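Local coordinates for protein hydrolase, NUDIX family (Clostridium perfringens ATCC 13124, PDB 3F6A) that probably hydrolyses a nucleoside diphosphate linked to another group, as Nudix-family enzymes do, though its own substrate is not established, at residues L20-K25 with L31-H36; L42-C47 with K79-P84; E50-E53 with L57-T60; P84-L89 with A144-D149. All blocks are in the same frame, centred on the assembly; numbering follows the deposited sequence.

Interaction 1: residues L20-K25 with L31-H36; sequences LLHLHK and LPLGGH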
loop_
_atom_site.group_PDB
_atom_site.type_symbol
_atom_site.label_atom_id
_atom_site.label_comp_id
_atom_site.label_asym_id
_atom_site.label_seq_id
_atom_site.Cartn_x
_atom_site.Cartn_y
_atom_site.Cartn_z
ATOM N N LEU A 20 4.897 6.004 -19.973
ATOM C CA LEU A 20 6.015 5.139 -20.347
ATOM C C LEU A 20 5.946 3.676 -19.927
ATOM O O LEU A 20 5.579 3.357 -18.801
ATOM C CB LEU A 20 7.315 5.736 -19.795
ATOM C CG LEU A 20 8.584 4.886 -19.895
ATOM C CD1 LEU A 20 8.999 4.763 -21.361
ATOM C CD2 LEU A 20 9.693 5.532 -19.073
ATOM N N LEU A 21 6.324 2.790 -20.846
ATOM C CA LEU A 21 6.362 1.350 -20.585
ATOM C C LEU A 21 7.630 0.819 -21.245
ATOM O O LEU A 21 8.176 1.462 -22.134
ATOM C CB LEU A 21 5.149 0.643 -21.207
ATOM C CG LEU A 21 3.737 1.024 -20.755
ATOM C CD1 LEU A 21 2.718 0.324 -21.644
ATOM C CD2 LEU A 21 3.525 0.636 -19.298
ATOM N N HIS A 22 8.108 -0.342 -20.814
ATOM C CA HIS A 22 9.284 -0.918 -21.449
ATOM C C HIS A 22 9.097 -2.418 -21.627
ATOM O O HIS A 22 8.363 -3.049 -20.869
ATOM C CB HIS A 22 10.567 -0.573 -20.662
ATOM C CG HIS A 22 10.771 -1.356 -19.398
ATOM N ND1 HIS A 22 9.745 -1.972 -18.714
ATOM C CD2 HIS A 22 11.891 -1.572 -18.665
ATOM C CE1 HIS A 22 10.223 -2.533 -17.616
ATOM N NE2 HIS A 22 11.521 -2.305 -17.564
ATOM N N LEU A 23 9.728 -2.980 -22.656
ATOM C CA LEU A 23 9.619 -4.409 -22.943
ATOM C C LEU A 23 10.452 -5.198 -21.934
ATOM O O LEU A 23 11.678 -5.127 -21.931
ATOM C CB LEU A 23 10.105 -4.707 -24.372
ATOM C CG LEU A 23 9.493 -5.926 -25.079
ATOM C CD1 LEU A 23 10.177 -6.123 -26.421
ATOM C CD2 LEU A 23 9.641 -7.166 -24.227
ATOM N N HIS A 24 9.783 -5.968 -21.088
ATOM C CA HIS A 24 10.480 -6.731 -20.066
ATOM C C HIS A 24 11.641 -7.592 -20.563
ATOM O O HIS A 24 12.649 -7.723 -19.873
ATOM C CB HIS A 24 9.499 -7.617 -19.296
ATOM C CG HIS A 24 10.036 -8.088 -17.981
ATOM N ND1 HIS A 24 10.098 -7.275 -16.870
ATOM C CD2 HIS A 24 10.604 -9.263 -17.619
ATOM C CE1 HIS A 24 10.682 -7.927 -15.881
ATOM N NE2 HIS A 24 11.000 -9.136 -16.311
ATOM N N LYS A 25 11.502 -8.165 -21.753
ATOM C CA LYS A 25 12.531 -9.037 -22.331
ATOM C C LYS A 25 12.517 -10.373 -21.585
ATOM O O LYS A 25 12.321 -10.412 -20.371
ATOM C CB LYS A 25 13.925 -8.392 -22.261
ATOM C CG LYS A 25 14.786 -8.822 -21.082
ATOM C CD LYS A 25 16.231 -8.383 -21.266
ATOM C CE LYS A 25 16.359 -6.875 -21.359
ATOM N NZ LYS A 25 17.779 -6.476 -21.557
ATOM N N LEU A 31 5.622 -3.431 -20.011
ATOM C CA LEU A 31 5.319 -3.261 -18.591
ATOM C C LEU A 31 5.844 -1.931 -18.063
ATOM O O LEU A 31 6.719 -1.302 -18.673
ATOM C CB LEU A 31 5.954 -4.388 -17.773
ATOM C CG LEU A 31 5.508 -5.832 -18.015
ATOM C CD1 LEU A 31 6.396 -6.763 -17.203
ATOM C CD2 LEU A 31 4.036 -6.003 -17.632
ATOM N N PRO A 32 5.299 -1.471 -16.929
ATOM C CA PRO A 32 5.780 -0.207 -16.377
ATOM C C PRO A 32 7.133 -0.501 -15.762
ATOM O O PRO A 32 7.503 -1.667 -15.616
ATOM C CB PRO A 32 4.734 0.125 -15.323
ATOM C CG PRO A 32 4.305 -1.235 -14.844
ATOM C CD PRO A 32 4.169 -1.995 -16.146
ATOM N N LEU A 33 7.881 0.540 -15.422
ATOM C CA LEU A 33 9.175 0.341 -14.795
ATOM C C LEU A 33 8.911 -0.223 -13.399
ATOM O O LEU A 33 7.808 -0.085 -12.868
ATOM C CB LEU A 33 9.925 1.674 -14.679
ATOM C CG LEU A 33 10.051 2.502 -15.962
ATOM C CD1 LEU A 33 11.083 3.622 -15.757
ATOM C CD2 LEU A 33 10.470 1.595 -17.105
ATOM N N GLY A 34 9.920 -0.852 -12.806
ATOM C CA GLY A 34 9.744 -1.416 -11.480
ATOM C C GLY A 34 10.759 -2.493 -11.152
ATOM O O GLY A 34 11.688 -2.738 -11.923
ATOM N N GLY A 35 10.581 -3.144 -10.007
ATOM C CA GLY A 35 11.508 -4.185 -9.599
ATOM C C GLY A 35 11.443 -4.402 -8.102
ATOM O O GLY A 35 10.598 -3.820 -7.423
ATOM N N HIS A 36 12.345 -5.229 -7.587
ATOM C CA HIS A 36 12.385 -5.527 -6.163
ATOM C C HIS A 36 12.740 -4.316 -5.316
ATOM O O HIS A 36 13.336 -3.345 -5.797
ATOM C CB HIS A 36 13.382 -6.659 -5.881
ATOM C CG HIS A 36 14.820 -6.231 -5.904
ATOM N ND1 HIS A 36 15.371 -5.503 -6.937
ATOM C CD2 HIS A 36 15.834 -6.486 -5.041
ATOM C CE1 HIS A 36 16.661 -5.332 -6.713
ATOM N NE2 HIS A 36 16.968 -5.918 -5.569
#
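His22 and Leu31 form an antiparallel hydrogen-bonded pair, and three bonds join them. Leu31 O is gripped twice. The backbone His22 N lies 2.7 Å from Leu31 O, in the carbonyl plane, with a nearly straight N-H (167°). The imidazole His22 ND1 lies 3.1 Å from Leu31 O and comes down from above that plane, in a more bent bond. In return Leu31 N donates to His22 O at 2.9 Å. With CG between the backbone N and the carbonyl carbon (chi1 76°), the ring is brought to Leu31 O. A histidine suits this place: one ring nitrogen adds a bond to the pair while the flat ring offers a face for packing. Leu33 uses that face, its CD2 sitting over the ring centre in a CH-pi contact, 3.8 Å from the centroid of the His22 ring. The other methyl, Leu33 CD1, touches Leu20 CD2 at 4.1 Å, so a branched leucine serves both neighbours. Leu21 CD2 packs against the Pro32 ring, 4.2 Å from Pro32 CD, and Leu31 CD1 meets His24 ND1 obliquely at 3.8 Å. This is a beta hairpin of the Nudix fold, and its second strand runs into the probable Nudix box, whose first residues are Gly35 and His36.

Interaction 2: residues L42-C47 with K79-P84; sequences LPEEAC and KLLINP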
loop_
_atom_site.group_PDB
_atom_site.type_symbol
_atom_site.label_atom_id
_atom_site.label_comp_id
_atom_site.label_asym_id
_atom_site.label_seq_id
_atom_site.Cartn_x
_atom_site.Cartn_y
_atom_site.Cartn_z
ATOM N N LEU A 42 12.677 1.985 1.345
ATOM C CA LEU A 42 11.245 2.284 1.302
ATOM C C LEU A 42 10.714 2.003 -0.095
ATOM O O LEU A 42 11.406 2.245 -1.086
ATOM C CB LEU A 42 10.983 3.758 1.622
ATOM C CG LEU A 42 11.502 4.378 2.923
ATOM C CD1 LEU A 42 11.190 5.874 2.906
ATOM C CD2 LEU A 42 10.869 3.696 4.129
ATOM N N PRO A 43 9.474 1.496 -0.194
ATOM C CA PRO A 43 8.896 1.206 -1.511
ATOM C C PRO A 43 8.994 2.414 -2.448
ATOM O O PRO A 43 9.193 2.256 -3.649
ATOM C CB PRO A 43 7.444 0.849 -1.180
ATOM C CG PRO A 43 7.566 0.191 0.182
ATOM C CD PRO A 43 8.543 1.115 0.890
ATOM N N GLU A 44 8.859 3.616 -1.893
ATOM C CA GLU A 44 8.926 4.834 -2.697
ATOM C C GLU A 44 10.332 5.120 -3.213
ATOM O O GLU A 44 10.498 5.621 -4.324
ATOM C CB GLU A 44 8.421 6.034 -1.891
ATOM C CG GLU A 44 9.181 6.297 -0.597
ATOM C CD GLU A 44 8.466 7.298 0.302
ATOM O OE1 GLU A 44 8.884 8.473 0.349
ATOM O OE2 GLU A 44 7.473 6.909 0.952
ATOM N N GLU A 45 11.342 4.809 -2.405
ATOM C CA GLU A 45 12.721 5.036 -2.823
ATOM C C GLU A 45 13.033 4.049 -3.935
ATOM O O GLU A 45 13.791 4.356 -4.850
ATOM C CB GLU A 45 13.677 4.843 -1.644
ATOM C CG GLU A 45 13.393 5.803 -0.496
ATOM C CD GLU A 45 14.325 5.621 0.687
ATOM O OE1 GLU A 45 14.586 4.458 1.070
ATOM O OE2 GLU A 45 14.783 6.644 1.248
ATOM N N ALA A 46 12.419 2.866 -3.858
ATOM C CA ALA A 46 12.608 1.832 -4.870
ATOM C C ALA A 46 12.055 2.311 -6.210
ATOM O O ALA A 46 12.624 2.014 -7.265
ATOM C CB ALA A 46 11.914 0.539 -4.447
ATOM N N CYS A 47 10.946 3.051 -6.173
ATOM C CA CYS A 47 10.351 3.569 -7.405
ATOM C C CYS A 47 11.308 4.577 -8.021
ATOM O O CYS A 47 11.578 4.545 -9.227
ATOM C CB CYS A 47 9.017 4.260 -7.119
ATOM S SG CYS A 47 7.662 3.142 -6.703
ATOM N N LYS A 79 6.999 8.701 10.474
ATOM C CA LYS A 79 6.891 9.414 9.209
ATOM C C LYS A 79 5.877 8.791 8.264
ATOM O O LYS A 79 5.936 7.599 7.962
ATOM C CB LYS A 79 8.260 9.501 8.525
ATOM C CG LYS A 79 9.250 10.392 9.264
ATOM C CD LYS A 79 10.550 10.585 8.494
ATOM C CE LYS A 79 11.497 11.514 9.254
ATOM N NZ LYS A 79 12.786 11.739 8.534
ATOM N N LEU A 80 4.941 9.615 7.812
ATOM C CA LEU A 80 3.907 9.182 6.886
ATOM C C LEU A 80 4.542 9.107 5.502
ATOM O O LEU A 80 5.026 10.111 4.969
ATOM C CB LEU A 80 2.750 10.185 6.879
ATOM C CG LEU A 80 1.580 9.844 5.956
ATOM C CD1 LEU A 80 0.853 8.608 6.478
ATOM C CD2 LEU A 80 0.630 11.029 5.879
ATOM N N LEU A 81 4.541 7.912 4.926
ATOM C CA LEU A 81 5.142 7.698 3.619
ATOM C C LEU A 81 4.124 7.825 2.498
ATOM O O LEU A 81 2.922 7.890 2.746
ATOM C CB LEU A 81 5.774 6.305 3.569
ATOM C CG LEU A 81 6.747 5.964 4.695
ATOM C CD1 LEU A 81 7.193 4.514 4.552
ATOM C CD2 LEU A 81 7.938 6.910 4.658
ATOM N N ILE A 82 4.610 7.871 1.262
ATOM C CA ILE A 82 3.720 7.948 0.114
ATOM C C ILE A 82 3.090 6.566 -0.033
ATOM O O ILE A 82 3.784 5.550 -0.064
ATOM C CB ILE A 82 4.482 8.351 -1.184
ATOM C CG1 ILE A 82 3.712 7.888 -2.420
ATOM C CG2 ILE A 82 5.857 7.777 -1.185
ATOM C CD1 ILE A 82 2.399 8.589 -2.615
ATOM N N ASN A 83 1.767 6.543 -0.107
ATOM C CA ASN A 83 1.007 5.303 -0.210
ATOM C C ASN A 83 0.853 4.881 -1.676
ATOM O O ASN A 83 0.742 5.724 -2.561
ATOM C CB ASN A 83 -0.376 5.530 0.419
ATOM C CG ASN A 83 -1.002 4.256 0.945
ATOM O OD1 ASN A 83 -2.184 3.990 0.713
ATOM N ND2 ASN A 83 -0.222 3.471 1.676
ATOM N N PRO A 84 0.858 3.565 -1.955
ATOM C CA PRO A 84 0.703 3.121 -3.345
ATOM C C PRO A 84 -0.711 3.424 -3.825
ATOM O O PRO A 84 -1.612 3.596 -3.010
ATOM C CB PRO A 84 0.969 1.617 -3.264
ATOM C CG PRO A 84 0.533 1.262 -1.868
ATOM C CD PRO A 84 1.083 2.420 -1.054
#
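The carboxylate of Glu44 reaches across to Ile82, its OE2 accepting the backbone Ile82 N at 3.0 Å with an N-H angle of 154°. OE2 is placed too close to a methyl of Ile82, however, so its position and this bond are doubtful. Glu44 arrives there with CG lodged between backbone N and carbonyl carbon (chi1 58°) and the rest of the chain extended, a length that brings the carboxylate from the helix to the backbone amide of Ile82. The second flat group, the carboxylate of Glu45, turns back to the residue just before its helix: Glu45 OE1 accepts Leu42 N at 3.1 Å on the anti side, somewhat out of the carboxylate plane. Leu42 is the N-cap, so the side chain three residues on takes the amide of the N-cap residue. Proline suits the next position, Pro43: in the first turn no preceding helical carbonyl is available to an N-H, and proline, which has none, costs no bond. Beside the polar bridge, two leucines cross at about a right angle, Leu42 CD2 touching Leu81 CD1 and Leu42 CD1 touching Leu81 CD2, both at 3.8 Å. The start of helix 43-55 thus rests against the chain after helix 67-75. Tyr103 of strand 98-106 packs on Pro43, Cys47 and Ile82, while residues 79-81 pair antiparallel with a strand of the second subunit.

Interaction 3: residues E50-E53 with L57-T60; sequences EAKE and LNVT
The helix of the probable Nudix box, residues 43-55, ends here, and Ala51 and Lys52 in its last turns meet the chain that leaves it at Leu57. The link is a backbone bond: Leu57 N donates to Ala51 O at 3.2 Å with a straight N-H (167°), but the donor stands above the carbonyl plane rather than on a lone pair. It closes the end of the helix onto the following loop. On the inner side Ala51 CB touches Val59 CG1 at 3.9 Å, and Ile13 of strand 7-15 packs on both. A small alanine fits because the loop runs close to the helix here. Lys52 behaves differently: its chain, bent at chi2 (66°), lays CD over Leu57 O at 3.5 Å and runs alongside Asn58, the two side chains pointing the same way at the surface. Long and flexible, lysine can pack its methylenes on the loop while its charged end stays near the surface. Glu53 points away from the loop and makes a salt bridge with Arg49 of the same helix. The chemistry therefore divides by depth: one backbone hydrogen bond and small apolar groups fix the turn inside, and polar ends are left to the solvent side.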
loop_
_atom_site.group_PDB
_atom_site.type_symbol
_atom_site.label_atom_id
_atom_site.label_comp_id
_atom_site.label_asym_id
_atom_site.label_seq_id
_atom_site.Cartn_x
_atom_site.Cartn_y
_atom_site.Cartn_z
ATOM N N GLU A 50 14.443 2.744 -9.452
ATOM C CA GLU A 50 14.116 1.960 -10.635
ATOM C C GLU A 50 13.863 2.870 -11.830
ATOM O O GLU A 50 14.223 2.535 -12.959
ATOM C CB GLU A 50 12.905 1.063 -10.373
ATOM C CG GLU A 50 13.197 -0.070 -9.396
ATOM C CD GLU A 50 14.134 -1.127 -9.967
ATOM O OE1 GLU A 50 14.830 -0.851 -10.968
ATOM O OE2 GLU A 50 14.181 -2.238 -9.401
ATOM N N ALA A 51 13.260 4.029 -11.581
ATOM C CA ALA A 51 12.982 4.974 -12.656
ATOM C C ALA A 51 14.306 5.467 -13.241
ATOM O O ALA A 51 14.432 5.657 -14.453
ATOM C CB ALA A 51 12.165 6.149 -12.133
ATOM N N LYS A 52 15.289 5.667 -12.366
ATOM C CA LYS A 52 16.613 6.137 -12.777
ATOM C C LYS A 52 17.399 5.025 -13.471
ATOM O O LYS A 52 18.045 5.250 -14.492
ATOM C CB LYS A 52 17.394 6.627 -11.550
ATOM C CG LYS A 52 18.601 7.507 -11.874
ATOM C CD LYS A 52 18.164 8.830 -12.501
ATOM C CE LYS A 52 19.315 9.814 -12.609
ATOM N NZ LYS A 52 18.889 11.111 -13.204
ATOM N N GLU A 53 17.343 3.822 -12.916
ATOM C CA GLU A 53 18.072 2.699 -13.489
ATOM C C GLU A 53 17.488 2.178 -14.804
ATOM O O GLU A 53 18.233 1.863 -15.737
ATOM C CB GLU A 53 18.158 1.553 -12.470
ATOM C CG GLU A 53 18.845 1.947 -11.159
ATOM C CD GLU A 53 18.923 0.806 -10.149
ATOM O OE1 GLU A 53 17.915 0.088 -9.965
ATOM O OE2 GLU A 53 19.998 0.632 -9.525
ATOM N N LEU A 57 15.592 8.407 -15.628
ATOM C CA LEU A 57 14.671 9.504 -15.353
ATOM C C LEU A 57 14.565 9.935 -13.901
ATOM O O LEU A 57 14.691 9.126 -12.980
ATOM C CB LEU A 57 13.256 9.141 -15.818
ATOM C CG LEU A 57 12.978 8.838 -17.290
ATOM C CD1 LEU A 57 11.534 8.382 -17.444
ATOM C CD2 LEU A 57 13.250 10.076 -18.134
ATOM N N ASN A 58 14.335 11.232 -13.723
ATOM C CA ASN A 58 14.101 11.821 -12.414
ATOM C C ASN A 58 12.578 11.921 -12.441
ATOM O O ASN A 58 12.017 12.410 -13.420
ATOM C CB ASN A 58 14.700 13.228 -12.330
ATOM C CG ASN A 58 16.179 13.216 -12.019
ATOM O OD1 ASN A 58 16.890 14.174 -12.312
ATOM N ND2 ASN A 58 16.647 12.135 -11.410
ATOM N N VAL A 59 11.906 11.457 -11.394
ATOM C CA VAL A 59 10.450 11.508 -11.382
ATOM C C VAL A 59 9.851 12.199 -10.165
ATOM O O VAL A 59 10.545 12.524 -9.200
ATOM C CB VAL A 59 9.841 10.083 -11.468
ATOM C CG1 VAL A 59 10.201 9.435 -12.791
ATOM C CG2 VAL A 59 10.342 9.235 -10.307
ATOM N N THR A 60 8.546 12.436 -10.237
ATOM C CA THR A 60 7.806 13.048 -9.142
ATOM C C THR A 60 6.598 12.159 -8.877
ATOM O O THR A 60 5.636 12.150 -9.645
ATOM C CB THR A 60 7.335 14.466 -9.495
ATOM O OG1 THR A 60 8.469 15.341 -9.528
ATOM C CG2 THR A 60 6.331 14.979 -8.459
#

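Interaction 4: residues P84-L89 with A144-D149; sequences PIHTIL and ATEALD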
loop_
_atom_site.group_PDB
_atom_site.type_symbol
_atom_site.label_atom_id
_atom_site.label_comp_id
_atom_site.label_asym_id
_atom_site.label_seq_id
_atom_site.Cartn_x
_atom_site.Cartn_y
_atom_site.Cartn_z
ATOM N N PRO A 84 0.858 3.565 -1.955
ATOM C CA PRO A 84 0.703 3.121 -3.345
ATOM C C PRO A 84 -0.711 3.424 -3.825
ATOM O O PRO A 84 -1.612 3.596 -3.010
ATOM C CB PRO A 84 0.969 1.617 -3.264
ATOM C CG PRO A 84 0.533 1.262 -1.868
ATOM C CD PRO A 84 1.083 2.420 -1.054
ATOM N N ILE A 85 -0.893 3.497 -5.141
ATOM C CA ILE A 85 -2.206 3.763 -5.727
ATOM C C ILE A 85 -2.997 2.458 -5.705
ATOM O O ILE A 85 -4.196 2.438 -5.435
ATOM C CB ILE A 85 -2.100 4.218 -7.208
ATOM C CG1 ILE A 85 -1.180 5.433 -7.335
ATOM C CG2 ILE A 85 -3.493 4.561 -7.736
ATOM C CD1 ILE A 85 -1.683 6.675 -6.631
ATOM N N HIS A 86 -2.302 1.368 -6.003
ATOM C CA HIS A 86 -2.911 0.045 -6.019
ATOM C C HIS A 86 -1.915 -0.981 -5.508
ATOM O O HIS A 86 -0.702 -0.744 -5.508
ATOM C CB HIS A 86 -3.312 -0.353 -7.439
ATOM C CG HIS A 86 -4.390 0.494 -8.035
ATOM N ND1 HIS A 86 -5.639 0.625 -7.462
ATOM C CD2 HIS A 86 -4.423 1.220 -9.177
ATOM C CE1 HIS A 86 -6.392 1.394 -8.226
ATOM N NE2 HIS A 86 -5.679 1.767 -9.275
ATOM N N THR A 87 -2.443 -2.124 -5.083
ATOM C CA THR A 87 -1.630 -3.226 -4.596
ATOM C C THR A 87 -2.082 -4.469 -5.357
ATOM O O THR A 87 -3.252 -4.870 -5.295
ATOM C CB THR A 87 -1.816 -3.433 -3.079
ATOM O OG1 THR A 87 -1.354 -2.268 -2.380
ATOM C CG2 THR A 87 -1.030 -4.637 -2.606
ATOM N N ILE A 88 -1.145 -5.081 -6.074
ATOM C CA ILE A 88 -1.448 -6.260 -6.877
ATOM C C ILE A 88 -0.576 -7.479 -6.569
ATOM O O ILE A 88 0.613 -7.353 -6.258
ATOM C CB ILE A 88 -1.311 -5.913 -8.375
ATOM C CG1 ILE A 88 -2.315 -4.814 -8.732
ATOM C CG2 ILE A 88 -1.521 -7.158 -9.234
ATOM C CD1 ILE A 88 -2.182 -4.302 -10.154
ATOM N N LEU A 89 -1.179 -8.662 -6.654
ATOM C CA LEU A 89 -0.448 -9.903 -6.412
ATOM C C LEU A 89 -0.015 -10.488 -7.757
ATOM O O LEU A 89 -0.858 -10.828 -8.603
ATOM C CB LEU A 89 -1.320 -10.909 -5.660
ATOM C CG LEU A 89 -0.662 -12.258 -5.335
ATOM C CD1 LEU A 89 0.537 -12.054 -4.418
ATOM C CD2 LEU A 89 -1.690 -13.180 -4.677
ATOM N N ALA A 144 -2.288 2.331 -16.909
ATOM C CA ALA A 144 -1.600 3.350 -17.693
ATOM C C ALA A 144 -2.604 4.448 -18.035
ATOM O O ALA A 144 -2.271 5.632 -18.060
ATOM C CB ALA A 144 -1.025 2.730 -18.969
ATOM N N THR A 145 -3.845 4.039 -18.281
ATOM C CA THR A 145 -4.910 4.978 -18.606
ATOM C C THR A 145 -5.290 5.786 -17.370
ATOM O O THR A 145 -5.526 6.992 -17.462
ATOM C CB THR A 145 -6.142 4.237 -19.146
ATOM O OG1 THR A 145 -5.768 3.511 -20.324
ATOM C CG2 THR A 145 -7.254 5.214 -19.493
ATOM N N GLU A 146 -5.344 5.128 -16.215
ATOM C CA GLU A 146 -5.666 5.834 -14.983
ATOM C C GLU A 146 -4.564 6.851 -14.711
ATOM O O GLU A 146 -4.833 7.985 -14.325
ATOM C CB GLU A 146 -5.751 4.875 -13.793
ATOM C CG GLU A 146 -6.808 3.797 -13.908
ATOM C CD GLU A 146 -6.937 2.995 -12.630
ATOM O OE1 GLU A 146 -5.970 2.990 -11.831
ATOM O OE2 GLU A 146 -7.995 2.363 -12.427
ATOM N N ALA A 147 -3.316 6.434 -14.907
ATOM C CA ALA A 147 -2.179 7.327 -14.681
ATOM C C ALA A 147 -2.332 8.571 -15.555
ATOM O O ALA A 147 -2.125 9.693 -15.093
ATOM C CB ALA A 147 -0.860 6.608 -14.997
ATOM N N LEU A 148 -2.698 8.369 -16.818
ATOM C CA LEU A 148 -2.889 9.484 -17.740
ATOM C C LEU A 148 -4.056 10.372 -17.317
ATOM O O LEU A 148 -3.933 11.596 -17.301
ATOM C CB LEU A 148 -3.116 8.969 -19.167
ATOM C CG LEU A 148 -1.865 8.527 -19.932
ATOM C CD1 LEU A 148 -2.251 7.793 -21.210
ATOM C CD2 LEU A 148 -1.016 9.744 -20.250
ATOM N N ASP A 149 -5.187 9.760 -16.973
ATOM C CA ASP A 149 -6.357 10.526 -16.549
ATOM C C ASP A 149 -6.038 11.360 -15.312
ATOM O O ASP A 149 -6.544 12.474 -15.159
ATOM C CB ASP A 149 -7.542 9.606 -16.220
ATOM C CG ASP A 149 -8.069 8.865 -17.430
ATOM O OD1 ASP A 149 -7.884 9.348 -18.565
ATOM O OD2 ASP A 149 -8.690 7.796 -17.248
#
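Glu146 of helix 138-150 meets His86 of strand 86-90, the one pair that joins the two segments. Along the helix, Ala144, Ala147 and Leu148 pack on strands 7-15 and 18-23, the alanines small enough to let the helix come close to the sheet. Between them Glu146 reaches outward, CG anti to the carbonyl carbon (chi1 -61°) and the chain extended beyond it. Glu146 OE1 accepts His86 NE2 at 2.8 Å, using the syn lone pair, while the donor's angle is 153°. OE1 lies in the ring plane at the edge of the imidazole, with the carboxylate turned 41° against the ring. The same oxygen also bonds the hydroxyl of Tyr104, so two donors fix it. The other oxygen, OE2, lies near Asp66 of the second subunit, a like charge that may raise the proton affinity of the pair. On one face of the His86 ring sits Ile85 CG2, offset toward the rim. Ile85 and His86 both face Val102, a classic beta bulge, and the contact ties strand 86-90 of the Nudix fold, whose pairing continues into the second subunit, to the C-terminal helix.

The four contacts follow the chain largely in series, except that interaction 3 is nested within the loop closed by interaction 2. Interactions 2 and 3 both use helix 43-55, at its start and its later turns, with centres about 14 Å apart. Interaction 1 lies on the hairpin that precedes this helix and touches interaction 3, their centres about 12 Å apart, where Gly35 meets Glu50. Interactions 2 and 4 share Pro84 and both approach the second subunit, so the link between strands 79-81 and 86-90 belongs to the dimer interface. Interactions 1 and 4 reach the same mixed sheet, with centres about 14 Å apart. Together they join the probable Nudix-box helix, the central sheet and the C-terminal helix.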